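Putative branched chain amino acid ABC transporter, periplasmic amino acid-binding protein (PDB 4XFK) probably serves as the periplasmic amino-acid-binding component of an ABC transport system for leucine, isoleucine, valine, threonine and alanine. Local coordinates at residues A[29-34]-A[297-302]; A[41-46]-A[53-58]; A[132-137]-A[327-332]; A[268-273]-A[279-284]. The protein carries 1 engineered substitution. All blocks are in the same frame, centred on the assembly; numbering follows the deposited sequence.

Contact 1 of 4, residues A[29-34]-A[297-302]; sequences LLYRAA and PAAVFG. With NA (sodium ion), chain D.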
loop_
_atom_site.group_PDB
_atom_site.type_symbol
_atom_site.label_atom_id
_atom_site.label_comp_id
_atom_site.label_asym_id
_atom_site.label_seq_id
_atom_site.Cartn_x
_atom_site.Cartn_y
_atom_site.Cartn_z
ATOM N N LEU A 29 10.695 7.181 -1.688
ATOM C CA LEU A 29 10.549 8.576 -2.110
ATOM C C LEU A 29 9.120 8.921 -2.527
ATOM O O LEU A 29 8.703 10.078 -2.434
ATOM C CB LEU A 29 11.544 8.912 -3.223
ATOM C CG LEU A 29 12.990 9.008 -2.743
ATOM C CD1 LEU A 29 13.938 9.023 -3.934
ATOM C CD2 LEU A 29 13.195 10.251 -1.885
ATOM N N LEU A 30 8.362 7.930 -2.996
ATOM C CA LEU A 30 6.953 8.156 -3.310
ATOM C C LEU A 30 6.134 8.238 -2.016
ATOM O O LEU A 30 5.198 9.038 -1.933
ATOM C CB LEU A 30 6.413 7.096 -4.279
ATOM C CG LEU A 30 7.080 7.129 -5.664
ATOM C CD1 LEU A 30 6.594 5.951 -6.511
ATOM C CD2 LEU A 30 6.840 8.475 -6.379
ATOM N N TYR A 31 6.496 7.446 -1.002
ATOM C CA TYR A 31 5.922 7.671 0.337
ATOM C C TYR A 31 6.221 9.089 0.811
ATOM O O TYR A 31 5.333 9.769 1.320
ATOM C CB TYR A 31 6.381 6.620 1.381
ATOM C CG TYR A 31 5.606 5.338 1.217
ATOM C CD1 TYR A 31 4.287 5.250 1.643
ATOM C CD2 TYR A 31 6.176 4.227 0.598
ATOM C CE1 TYR A 31 3.558 4.092 1.464
ATOM C CE2 TYR A 31 5.451 3.055 0.407
ATOM C CZ TYR A 31 4.142 2.991 0.840
ATOM O OH TYR A 31 3.410 1.839 0.628
ATOM N N ARG A 32 7.460 9.536 0.645
ATOM C CA ARG A 32 7.802 10.894 1.037
ATOM C C ARG A 32 6.935 11.916 0.314
ATOM O O ARG A 32 6.402 12.821 0.937
ATOM C CB ARG A 32 9.271 11.179 0.770
ATOM C CG ARG A 32 9.694 12.571 1.206
ATOM C CD ARG A 32 11.155 12.800 0.907
ATOM N NE ARG A 32 11.592 14.149 1.256
ATOM C CZ ARG A 32 11.523 15.177 0.414
ATOM N NH1 ARG A 32 11.024 14.996 -0.803
ATOM N NH2 ARG A 32 11.949 16.372 0.777
ATOM N N ALA A 33 6.786 11.768 -0.998
ATOM C CA ALA A 33 5.971 12.708 -1.770
ATOM C C ALA A 33 4.534 12.755 -1.242
ATOM O O ALA A 33 3.962 13.831 -1.070
ATOM C CB ALA A 33 5.995 12.352 -3.257
ATOM N N ALA A 34 3.955 11.583 -0.968
ATOM C CA ALA A 34 2.558 11.504 -0.539
ATOM C C ALA A 34 2.372 12.052 0.878
ATOM O O ALA A 34 1.400 12.761 1.168
ATOM C CB ALA A 34 2.060 10.073 -0.622
ATOM N N PRO A 297 -1.675 6.848 -3.500
ATOM C CA PRO A 297 -3.066 7.058 -3.067
ATOM C C PRO A 297 -3.388 6.549 -1.649
ATOM O O PRO A 297 -4.025 7.295 -0.895
ATOM C CB PRO A 297 -3.867 6.326 -4.149
ATOM C CG PRO A 297 -2.997 6.476 -5.379
ATOM C CD PRO A 297 -1.616 6.225 -4.837
ATOM N N ALA A 298 -2.954 5.348 -1.269
ATOM C CA ALA A 298 -3.239 4.863 0.089
ATOM C C ALA A 298 -2.622 5.786 1.138
ATOM O O ALA A 298 -3.230 6.060 2.179
ATOM C CB ALA A 298 -2.744 3.444 0.291
ATOM N N ALA A 299 -1.418 6.280 0.865
ATOM C CA ALA A 299 -0.751 7.157 1.819
ATOM C C ALA A 299 -1.511 8.469 1.966
ATOM O O ALA A 299 -1.755 8.933 3.088
ATOM C CB ALA A 299 0.687 7.397 1.418
ATOM N N VAL A 300 -1.930 9.054 0.849
ATOM C CA VAL A 300 -2.699 10.293 0.902
ATOM C C VAL A 300 -4.062 10.084 1.569
ATOM O O VAL A 300 -4.447 10.830 2.477
ATOM C CB VAL A 300 -2.905 10.902 -0.502
ATOM C CG1 VAL A 300 -3.887 12.071 -0.432
ATOM C CG2 VAL A 300 -1.567 11.315 -1.117
ATOM N N PHE A 301 -4.793 9.064 1.132
ATOM C CA PHE A 301 -6.148 8.861 1.638
ATOM C C PHE A 301 -6.112 8.485 3.125
ATOM O O PHE A 301 -6.955 8.917 3.916
ATOM C CB PHE A 301 -6.905 7.801 0.825
ATOM C CG PHE A 301 -7.047 8.112 -0.655
ATOM C CD1 PHE A 301 -6.859 9.394 -1.148
ATOM C CD2 PHE A 301 -7.352 7.098 -1.556
ATOM C CE1 PHE A 301 -6.979 9.659 -2.513
ATOM C CE2 PHE A 301 -7.486 7.361 -2.918
ATOM C CZ PHE A 301 -7.288 8.637 -3.394
ATOM N N GLY A 302 -5.117 7.695 3.508
ATOM C CA GLY A 302 -4.946 7.351 4.901
ATOM C C GLY A 302 -4.688 8.579 5.741
ATOM O O GLY A 302 -5.253 8.729 6.827
HETATM NA NA NA D . 4.062 -0.419 0.533
HETATM O O HOH W 1 2.750 -1.222 -1.131
HETATM O O HOH W 2 5.898 -0.901 -0.621
#
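The methyl group of A34 sits against the methyl of A299, CB to CB at 3.6 Å. This is a helix-helix packing within a periplasmic binding protein fold. The two segments run in roughly the same direction, with a signed crossing angle of -30° and axes 8.9 Å apart. Alanines at the meeting point let the backbones come near each other, with A34 CA and V300 CA 5.6 Å apart. V300 adds a second touch from the same helix. Its CG2 branch reaches A34 CB at 3.9 Å, because CG1 takes the place anti to the backbone N (chi1 171°) and CG2 is left beside it. Y284 of helix 274-288 also packs on A34 and V300, so a third helix joins the cluster.

Y31 lies one helical turn before A34. Its CG is anti to the carbonyl carbon, and the ring reaches from the helix to a bound sodium ion, touching A299 on the way. A299 CB meets Y31 CD1 obliquely, at 4.2 Å. This touch is apolar, while the far end of the same ring is polar. The phenol oxygen is a ligand of the sodium. The carbonyl oxygens of G85 and G116, in the loops after strands 81-84 and 111-114, complete the protein share of the site. Two waters add to the shell. The sodium lies 2.4 Å from Y31 OH, with a bent CZ-OH-sodium angle of about 131°.

Contact 2 of 4, residues A[41-46]-A[53-58]; sequences KINEAG and IQILEY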
loop_
_atom_site.group_PDB
_atom_site.type_symbol
_atom_site.label_atom_id
_atom_site.label_comp_id
_atom_site.label_asym_id
_atom_site.label_seq_id
_atom_site.Cartn_x
_atom_site.Cartn_y
_atom_site.Cartn_z
ATOM N N LYS A 41 -1.089 19.611 3.325
ATOM C CA LYS A 41 -2.450 20.159 3.352
ATOM C C LYS A 41 -2.891 20.463 4.783
ATOM O O LYS A 41 -3.514 21.490 5.050
ATOM C CB LYS A 41 -3.463 19.208 2.707
ATOM C CG LYS A 41 -3.197 18.870 1.249
ATOM C CD LYS A 41 -3.270 20.086 0.340
ATOM C CE LYS A 41 -3.089 19.655 -1.130
ATOM N NZ LYS A 41 -3.059 20.804 -2.087
ATOM N N ILE A 42 -2.597 19.552 5.705
ATOM C CA ILE A 42 -2.956 19.783 7.099
ATOM C C ILE A 42 -2.230 21.019 7.624
ATOM O O ILE A 42 -2.829 21.860 8.296
ATOM C CB ILE A 42 -2.693 18.562 8.000
ATOM C CG1 ILE A 42 -3.471 17.345 7.482
ATOM C CG2 ILE A 42 -3.096 18.876 9.448
ATOM C CD1 ILE A 42 -3.185 16.061 8.245
ATOM N N ASN A 43 -0.946 21.145 7.314
ATOM C CA ASN A 43 -0.195 22.316 7.752
ATOM C C ASN A 43 -0.676 23.629 7.125
ATOM O O ASN A 43 -0.707 24.660 7.807
ATOM C CB ASN A 43 1.313 22.098 7.572
ATOM C CG ASN A 43 1.910 21.352 8.737
ATOM O OD1 ASN A 43 1.369 21.417 9.845
ATOM N ND2 ASN A 43 3.015 20.649 8.516
ATOM N N GLU A 44 -1.098 23.590 5.860
ATOM C CA GLU A 44 -1.681 24.776 5.219
ATOM C C GLU A 44 -2.922 25.240 5.970
ATOM O O GLU A 44 -3.233 26.430 5.997
ATOM C CB GLU A 44 -2.039 24.488 3.756
ATOM C CG GLU A 44 -0.835 24.408 2.813
ATOM C CD GLU A 44 -1.189 23.840 1.446
ATOM O OE1 GLU A 44 -2.378 23.884 1.061
ATOM O OE2 GLU A 44 -0.275 23.334 0.753
ATOM N N ALA A 45 -3.616 24.287 6.587
ATOM C CA ALA A 45 -4.804 24.572 7.384
ATOM C C ALA A 45 -4.493 25.025 8.818
ATOM O O ALA A 45 -5.382 25.500 9.523
ATOM C CB ALA A 45 -5.731 23.364 7.388
ATOM N N GLY A 46 -3.238 24.903 9.239
ATOM C CA GLY A 46 -2.829 25.342 10.563
ATOM C C GLY A 46 -2.170 24.272 11.415
ATOM O O GLY A 46 -1.715 24.565 12.522
ATOM N N ILE A 53 2.412 20.847 12.320
ATOM C CA ILE A 53 2.890 19.491 12.550
ATOM C C ILE A 53 4.323 19.424 12.051
ATOM O O ILE A 53 4.620 19.849 10.933
ATOM C CB ILE A 53 2.030 18.466 11.793
ATOM C CG1 ILE A 53 0.602 18.455 12.349
ATOM C CG2 ILE A 53 2.626 17.080 11.902
ATOM C CD1 ILE A 53 -0.379 17.660 11.516
ATOM N N GLN A 54 5.215 18.923 12.893
ATOM C CA GLN A 54 6.603 18.744 12.500
ATOM C C GLN A 54 6.794 17.391 11.840
ATOM O O GLN A 54 6.350 16.361 12.353
ATOM C CB GLN A 54 7.518 18.858 13.712
ATOM C CG GLN A 54 7.525 20.253 14.290
ATOM C CD GLN A 54 8.346 20.363 15.556
ATOM O OE1 GLN A 54 9.374 19.702 15.712
ATOM N NE2 GLN A 54 7.890 21.194 16.472
ATOM N N ILE A 55 7.448 17.407 10.685
ATOM C CA ILE A 55 7.689 16.199 9.916
ATOM C C ILE A 55 9.159 15.857 10.065
ATOM O O ILE A 55 10.020 16.566 9.566
ATOM C CB ILE A 55 7.327 16.403 8.438
ATOM C CG1 ILE A 55 5.901 16.955 8.310
ATOM C CG2 ILE A 55 7.471 15.099 7.678
ATOM C CD1 ILE A 55 5.530 17.342 6.903
ATOM N N LEU A 56 9.434 14.788 10.801
ATOM C CA LEU A 56 10.796 14.382 11.097
ATOM C C LEU A 56 11.148 13.181 10.240
ATOM O O LEU A 56 10.566 12.109 10.385
ATOM C CB LEU A 56 10.919 13.999 12.570
ATOM C CG LEU A 56 10.503 15.040 13.610
ATOM C CD1 LEU A 56 10.754 14.494 15.012
ATOM C CD2 LEU A 56 11.219 16.365 13.385
ATOM N N GLU A 57 12.098 13.339 9.335
ATOM C CA GLU A 57 12.434 12.261 8.412
ATOM C C GLU A 57 13.657 11.486 8.871
ATOM O O GLU A 57 14.645 12.078 9.312
ATOM C CB GLU A 57 12.668 12.835 7.017
ATOM C CG GLU A 57 11.439 13.525 6.426
ATOM C CD GLU A 57 11.729 14.198 5.099
ATOM O OE1 GLU A 57 11.915 13.485 4.094
ATOM O OE2 GLU A 57 11.779 15.444 5.053
ATOM N N TYR A 58 13.580 10.158 8.765
ATOM C CA TYR A 58 14.681 9.259 9.117
ATOM C C TYR A 58 14.948 8.305 7.967
ATOM O O TYR A 58 14.155 7.409 7.692
ATOM C CB TYR A 58 14.373 8.476 10.405
ATOM C CG TYR A 58 14.193 9.384 11.591
ATOM C CD1 TYR A 58 12.972 9.996 11.833
ATOM C CD2 TYR A 58 15.246 9.653 12.456
ATOM C CE1 TYR A 58 12.805 10.860 12.899
ATOM C CE2 TYR A 58 15.082 10.508 13.533
ATOM C CZ TYR A 58 13.860 11.107 13.742
ATOM O OH TYR A 58 13.674 11.963 14.802
#
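The carboxamide of N43 turns its polar edge to the backbone of I53 and uses both ends of the group. OD1 accepts from I53 N at 2.7 Å, with the donor in the carbonyl plane and on a lone pair. ND2 gives a hydrogen to I53 O at 3.0 Å. That bond also falls on a lone pair in the carbonyl plane of I53, but I53 O lies 15° out of the amide plane of N43. Both bonds are fairly straight, at 156° and 157°. The side-chain amide thus grips the N-H and C=O of a single residue, as an antiparallel neighbour would in a sheet. This two-point grip fixes the rotation of the amide.

The contact lies in a beta-alpha-beta unit made of strand 13-18, helix 26-44 and strand 54-59. It ties the last turn of the helix to I53, the residue just before strand 54-59, which is outermost in the parallel sheet. The helix closes in a Schellman motif at G46, whose phi is positive. G46 N bonds to N43 O, which also accepts from K52 NZ.

I42, the residue before N43, adds an apolar touch: its CG2 meets I53 CD1 at 3.6 Å. I53 also packs on I14 of strand 13-18 and on F48. I42 CG2 is anti to its own backbone N, while I53 CD1 is the end of an extended chain.

Contact 3 of 4, residues A[132-137]-A[327-332]; sequences FRFSPN and LAIENA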
loop_
_atom_site.group_PDB
_atom_site.type_symbol
_atom_site.label_atom_id
_atom_site.label_comp_id
_atom_site.label_asym_id
_atom_site.label_seq_id
_atom_site.Cartn_x
_atom_site.Cartn_y
_atom_site.Cartn_z
ATOM N N PHE A 132 -2.268 1.162 12.933
ATOM C CA PHE A 132 -3.385 1.319 12.011
ATOM C C PHE A 132 -2.866 1.132 10.602
ATOM O O PHE A 132 -1.859 1.754 10.232
ATOM C CB PHE A 132 -3.987 2.723 12.117
ATOM C CG PHE A 132 -4.743 2.973 13.386
ATOM C CD1 PHE A 132 -4.079 3.336 14.545
ATOM C CD2 PHE A 132 -6.126 2.844 13.417
ATOM C CE1 PHE A 132 -4.782 3.575 15.713
ATOM C CE2 PHE A 132 -6.832 3.094 14.575
ATOM C CZ PHE A 132 -6.164 3.457 15.729
ATOM N N ARG A 133 -3.556 0.313 9.813
ATOM C CA ARG A 133 -3.196 0.136 8.405
ATOM C C ARG A 133 -4.191 0.850 7.496
ATOM O O ARG A 133 -5.405 0.616 7.571
ATOM C CB ARG A 133 -3.091 -1.344 8.013
ATOM C CG ARG A 133 -3.004 -1.521 6.502
ATOM C CD ARG A 133 -2.244 -2.750 6.054
ATOM N NE ARG A 133 -2.832 -3.998 6.523
ATOM C CZ ARG A 133 -2.145 -5.128 6.574
ATOM N NH1 ARG A 133 -2.719 -6.244 7.006
ATOM N NH2 ARG A 133 -0.872 -5.124 6.204
ATOM N N PHE A 134 -3.663 1.718 6.639
ATOM C CA PHE A 134 -4.487 2.555 5.763
ATOM C C PHE A 134 -4.519 2.090 4.313
ATOM O O PHE A 134 -5.256 2.635 3.481
ATOM C CB PHE A 134 -4.028 4.014 5.859
ATOM C CG PHE A 134 -4.223 4.598 7.227
ATOM C CD1 PHE A 134 -5.420 5.202 7.576
ATOM C CD2 PHE A 134 -3.221 4.501 8.178
ATOM C CE1 PHE A 134 -5.596 5.748 8.840
ATOM C CE2 PHE A 134 -3.395 5.023 9.448
ATOM C CZ PHE A 134 -4.586 5.650 9.776
ATOM N N SER A 135 -3.738 1.057 4.029
ATOM C CA SER A 135 -3.561 0.549 2.679
ATOM C C SER A 135 -4.275 -0.790 2.504
ATOM O O SER A 135 -4.811 -1.354 3.466
ATOM C CB SER A 135 -2.067 0.347 2.432
ATOM O OG SER A 135 -1.578 -0.681 3.275
ATOM N N PRO A 136 -4.280 -1.324 1.271
ATOM C CA PRO A 136 -4.699 -2.725 1.134
ATOM C C PRO A 136 -3.758 -3.680 1.865
ATOM O O PRO A 136 -2.725 -3.295 2.434
ATOM C CB PRO A 136 -4.628 -2.975 -0.379
ATOM C CG PRO A 136 -4.771 -1.599 -0.984
ATOM C CD PRO A 136 -4.036 -0.692 -0.038
ATOM N N ASN A 137 -4.154 -4.943 1.861
ATOM C CA ASN A 137 -3.300 -6.032 2.306
ATOM C C ASN A 137 -3.366 -7.133 1.246
ATOM O O ASN A 137 -4.105 -6.999 0.261
ATOM C CB ASN A 137 -3.713 -6.518 3.704
ATOM C CG ASN A 137 -5.136 -7.027 3.745
ATOM O OD1 ASN A 137 -5.540 -7.835 2.907
ATOM N ND2 ASN A 137 -5.912 -6.543 4.714
ATOM N N LEU A 327 -8.526 6.582 19.151
ATOM C CA LEU A 327 -9.976 6.424 19.199
ATOM C C LEU A 327 -10.639 7.277 18.122
ATOM O O LEU A 327 -11.599 6.849 17.489
ATOM C CB LEU A 327 -10.517 6.777 20.586
ATOM C CG LEU A 327 -10.055 5.844 21.705
ATOM C CD1 LEU A 327 -10.393 6.447 23.069
ATOM C CD2 LEU A 327 -10.682 4.465 21.562
ATOM N N ALA A 328 -10.126 8.482 17.907
ATOM C CA ALA A 328 -10.688 9.332 16.865
ATOM C C ALA A 328 -10.502 8.706 15.473
ATOM O O ALA A 328 -11.380 8.824 14.621
ATOM C CB ALA A 328 -10.086 10.732 16.916
ATOM N N ILE A 329 -9.383 8.017 15.239
ATOM C CA ILE A 329 -9.195 7.348 13.953
ATOM C C ILE A 329 -10.239 6.243 13.791
ATOM O O ILE A 329 -10.862 6.123 12.744
ATOM C CB ILE A 329 -7.781 6.754 13.788
ATOM C CG1 ILE A 329 -6.714 7.852 13.835
ATOM C CG2 ILE A 329 -7.682 5.999 12.456
ATOM C CD1 ILE A 329 -5.298 7.302 13.976
ATOM N N GLU A 330 -10.443 5.452 14.842
ATOM C CA GLU A 330 -11.469 4.410 14.813
ATOM C C GLU A 330 -12.841 4.962 14.454
ATOM O O GLU A 330 -13.619 4.303 13.756
ATOM C CB GLU A 330 -11.566 3.705 16.166
ATOM C CG GLU A 330 -10.373 2.841 16.515
ATOM C CD GLU A 330 -10.595 2.035 17.779
ATOM O OE1 GLU A 330 -11.375 2.477 18.650
ATOM O OE2 GLU A 330 -10.012 0.942 17.900
ATOM N N ASN A 331 -13.142 6.157 14.962
ATOM C CA ASN A 331 -14.468 6.746 14.820
ATOM C C ASN A 331 -14.634 7.598 13.565
ATOM O O ASN A 331 -15.740 8.040 13.260
ATOM C CB ASN A 331 -14.790 7.624 16.032
ATOM C CG ASN A 331 -14.781 6.863 17.340
ATOM O OD1 ASN A 331 -14.995 5.660 17.372
ATOM N ND2 ASN A 331 -14.550 7.579 18.436
ATOM N N ALA A 332 -13.544 7.843 12.850
ATOM C CA ALA A 332 -13.551 8.812 11.760
ATOM C C ALA A 332 -13.975 8.222 10.425
ATOM O O ALA A 332 -13.743 7.046 10.141
ATOM C CB ALA A 332 -12.174 9.444 11.620
#
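F132 and I329 approach from opposite directions, and I329 lies over one face of the F132 ring. The terminal methyl CD1 stands above the ring, close to its centre. It is 4.1 Å from the F132 ring centroid and 10° off the normal, a CH-pi contact. The CG2 branch lies over the rim of the same face, 3.6 Å from F132 CD2. I329 therefore straddles the ring with both of its branches. The torsions allow this: CG2 is anti to the backbone N, and the extended CG1 arm (chi2 168°) carries CD1 out to the centre.

E330 comes to F132 in another way. Its CG lies at the ring edge, near the plane, 4.0 Å from F132 CE2. F134 meets I329 at about a right angle. F134 CZ touches the CG2 methyl of I329 obliquely, at 4.1 Å, so this one methyl serves both rings.

Here helix 322-331 packs on strand 131-133, outermost in the five-stranded parallel sheet, and on the loop that follows it. L113, M343 and A309 also pack on I329. H348 stacks on the ring of F132 and is hydrogen-bonded through NE2 to E330 OE2, which also makes a salt bridge with R397 NH1.

Across the contact itself, aliphatic C-H groups lie over and beside aromatic rings. Dispersion and CH-pi attraction therefore hold it, while the charge of E330 is paired elsewhere.

Contact 4 of 4, residues A[268-273]-A[279-284]; sequences FNPEAN and AFAEDY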
loop_
_atom_site.group_PDB
_atom_site.type_symbol
_atom_site.label_atom_id
_atom_site.label_comp_id
_atom_site.label_asym_id
_atom_site.label_seq_id
_atom_site.Cartn_x
_atom_site.Cartn_y
_atom_site.Cartn_z
ATOM N N PHE A 268 -7.171 3.419 -6.282
ATOM C CA PHE A 268 -7.370 4.667 -7.013
ATOM C C PHE A 268 -7.123 4.552 -8.517
ATOM O O PHE A 268 -6.258 3.795 -8.970
ATOM C CB PHE A 268 -6.443 5.744 -6.435
ATOM C CG PHE A 268 -6.460 7.038 -7.203
ATOM C CD1 PHE A 268 -7.522 7.922 -7.079
ATOM C CD2 PHE A 268 -5.419 7.366 -8.058
ATOM C CE1 PHE A 268 -7.543 9.120 -7.794
ATOM C CE2 PHE A 268 -5.436 8.562 -8.775
ATOM C CZ PHE A 268 -6.498 9.429 -8.640
ATOM N N ASN A 269 -7.876 5.327 -9.286
ATOM C CA ASN A 269 -7.517 5.597 -10.664
ATOM C C ASN A 269 -8.070 6.983 -10.976
ATOM O O ASN A 269 -9.162 7.313 -10.530
ATOM C CB ASN A 269 -8.099 4.521 -11.596
ATOM C CG ASN A 269 -7.790 4.780 -13.052
ATOM O OD1 ASN A 269 -8.394 5.651 -13.670
ATOM N ND2 ASN A 269 -6.856 4.018 -13.613
ATOM N N PRO A 270 -7.319 7.810 -11.718
ATOM C CA PRO A 270 -7.792 9.171 -12.005
ATOM C C PRO A 270 -9.197 9.248 -12.617
ATOM O O PRO A 270 -9.880 10.246 -12.392
ATOM C CB PRO A 270 -6.768 9.692 -13.016
ATOM C CG PRO A 270 -5.527 8.940 -12.710
ATOM C CD PRO A 270 -5.956 7.578 -12.232
ATOM N N GLU A 271 -9.602 8.233 -13.383
ATOM C CA GLU A 271 -10.901 8.232 -14.069
ATOM C C GLU A 271 -11.954 7.382 -13.377
ATOM O O GLU A 271 -13.025 7.155 -13.942
ATOM C CB GLU A 271 -10.780 7.642 -15.471
ATOM C CG GLU A 271 -9.742 8.225 -16.373
ATOM C CD GLU A 271 -9.705 7.485 -17.697
ATOM O OE1 GLU A 271 -8.639 6.941 -18.043
ATOM O OE2 GLU A 271 -10.751 7.435 -18.384
ATOM N N ALA A 272 -11.655 6.875 -12.187
ATOM C CA ALA A 272 -12.554 5.916 -11.554
ATOM C C ALA A 272 -13.689 6.553 -10.767
ATOM O O ALA A 272 -14.692 5.899 -10.504
ATOM C CB ALA A 272 -11.780 4.936 -10.684
ATOM N N ASN A 273 -13.539 7.821 -10.388
ATOM C CA ASN A 273 -14.575 8.486 -9.609
ATOM C C ASN A 273 -14.855 9.886 -10.128
ATOM O O ASN A 273 -14.860 10.863 -9.374
ATOM C CB ASN A 273 -14.226 8.516 -8.121
ATOM C CG ASN A 273 -15.406 8.917 -7.264
ATOM O OD1 ASN A 273 -16.548 8.577 -7.578
ATOM N ND2 ASN A 273 -15.143 9.655 -6.190
ATOM N N ALA A 279 -9.690 15.581 -10.269
ATOM C CA ALA A 279 -9.225 16.809 -9.634
ATOM C C ALA A 279 -8.072 16.518 -8.673
ATOM O O ALA A 279 -7.115 17.288 -8.582
ATOM C CB ALA A 279 -10.370 17.512 -8.907
ATOM N N PHE A 280 -8.165 15.406 -7.958
ATOM C CA PHE A 280 -7.074 14.990 -7.091
ATOM C C PHE A 280 -5.805 14.695 -7.886
ATOM O O PHE A 280 -4.729 15.123 -7.502
ATOM C CB PHE A 280 -7.466 13.773 -6.262
ATOM C CG PHE A 280 -6.301 13.124 -5.579
ATOM C CD1 PHE A 280 -5.531 13.829 -4.659
ATOM C CD2 PHE A 280 -5.951 11.824 -5.874
ATOM C CE1 PHE A 280 -4.442 13.235 -4.044
ATOM C CE2 PHE A 280 -4.870 11.224 -5.265
ATOM C CZ PHE A 280 -4.109 11.931 -4.345
ATOM N N ALA A 281 -5.934 13.969 -8.995
ATOM C CA ALA A 281 -4.776 13.645 -9.824
ATOM C C ALA A 281 -4.078 14.923 -10.265
ATOM O O ALA A 281 -2.856 15.037 -10.192
ATOM C CB ALA A 281 -5.192 12.818 -11.040
ATOM N N GLU A 282 -4.859 15.901 -10.712
ATOM C CA GLU A 282 -4.284 17.159 -11.178
ATOM C C GLU A 282 -3.630 17.961 -10.050
ATOM O O GLU A 282 -2.557 18.542 -10.237
ATOM C CB GLU A 282 -5.344 17.997 -11.893
ATOM C CG GLU A 282 -5.812 17.402 -13.224
ATOM C CD GLU A 282 -4.729 17.425 -14.289
ATOM O OE1 GLU A 282 -3.898 18.348 -14.254
ATOM O OE2 GLU A 282 -4.701 16.521 -15.159
ATOM N N ASP A 283 -4.262 18.004 -8.882
ATOM C CA ASP A 283 -3.688 18.755 -7.772
ATOM C C ASP A 283 -2.403 18.098 -7.277
ATOM O O ASP A 283 -1.412 18.778 -6.990
ATOM C CB ASP A 283 -4.675 18.901 -6.616
ATOM C CG ASP A 283 -4.154 19.823 -5.539
ATOM O OD1 ASP A 283 -4.115 21.046 -5.783
ATOM O OD2 ASP A 283 -3.769 19.332 -4.457
ATOM N N TYR A 284 -2.410 16.773 -7.194
ATOM C CA TYR A 284 -1.229 16.046 -6.757
ATOM C C TYR A 284 -0.068 16.271 -7.721
ATOM O O TYR A 284 1.069 16.449 -7.295
ATOM C CB TYR A 284 -1.554 14.555 -6.630
ATOM C CG TYR A 284 -0.509 13.765 -5.890
ATOM C CD1 TYR A 284 -0.539 13.679 -4.504
ATOM C CD2 TYR A 284 0.511 13.115 -6.570
ATOM C CE1 TYR A 284 0.425 12.964 -3.810
ATOM C CE2 TYR A 284 1.472 12.391 -5.883
ATOM C CZ TYR A 284 1.422 12.324 -4.500
ATOM O OH TYR A 284 2.361 11.613 -3.781
#
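An Asx turn and a type I beta turn shape the loop between strand 263-266 and helix 274-288, and F268 and P270 from this loop pack back on F280 and A281 of the helix. F268 and F280 form a T-shaped pair. The edge of F280 points at the face of F268, with the ring planes at 83° and the centroids of F268 and F280 5.4 Å apart. The CD2-CE2 edge of F280 is presented: CD2 is 3.7 Å from F268 CE1, near the rim, and CE2 stands over the face, offset toward the rim. F268 has its CG anti to the backbone N (chi1 174°), and this torsion sets the ring where its face meets F280.

A281 takes the edge of the same ring. Its CB lies near the ring plane, 4.4 Å from F268 CZ. It also meets P270 CB at 4.0 Å.

The turn itself spans N269 to A272. N269 OD1 accepts from E271 N at 2.9 Å, the donor being tilted 20° from the carbonyl plane. N269 ND2 is held by Q357 OE1 and F374 O, so the amide is fixed at both ends. P270 O and N273 N both bond to S277 OG, on the first turn of the helix. V300 and F301 of helix 296-312 also pack on F280.

The T-shaped geometry implies a weak electrostatic attraction, with the electron-poor ring hydrogens of F280 set against the electron-rich face of F268.

How the contacts relate
Contacts 1, 3 and 4 are buried, while contact 2 is only partly so, near the end of its helix. Contacts 1 and 2 share helix 26-44 and are joined by the R32-E57 salt bridge. Contact 1 also meets contact 4, through Y284 and F268, and contact 3, where G302 packs on F134. K41 and D283 bridge contacts 2 and 4. Contacts 2 and 3 reach the two outermost strands of the same parallel sheet and do not touch. Small alanines dominate contact 1, beside a sodium site. Aromatic rings dominate contacts 3 and 4. Only contact 2 has hydrogen bonds between its segments, at the less buried place.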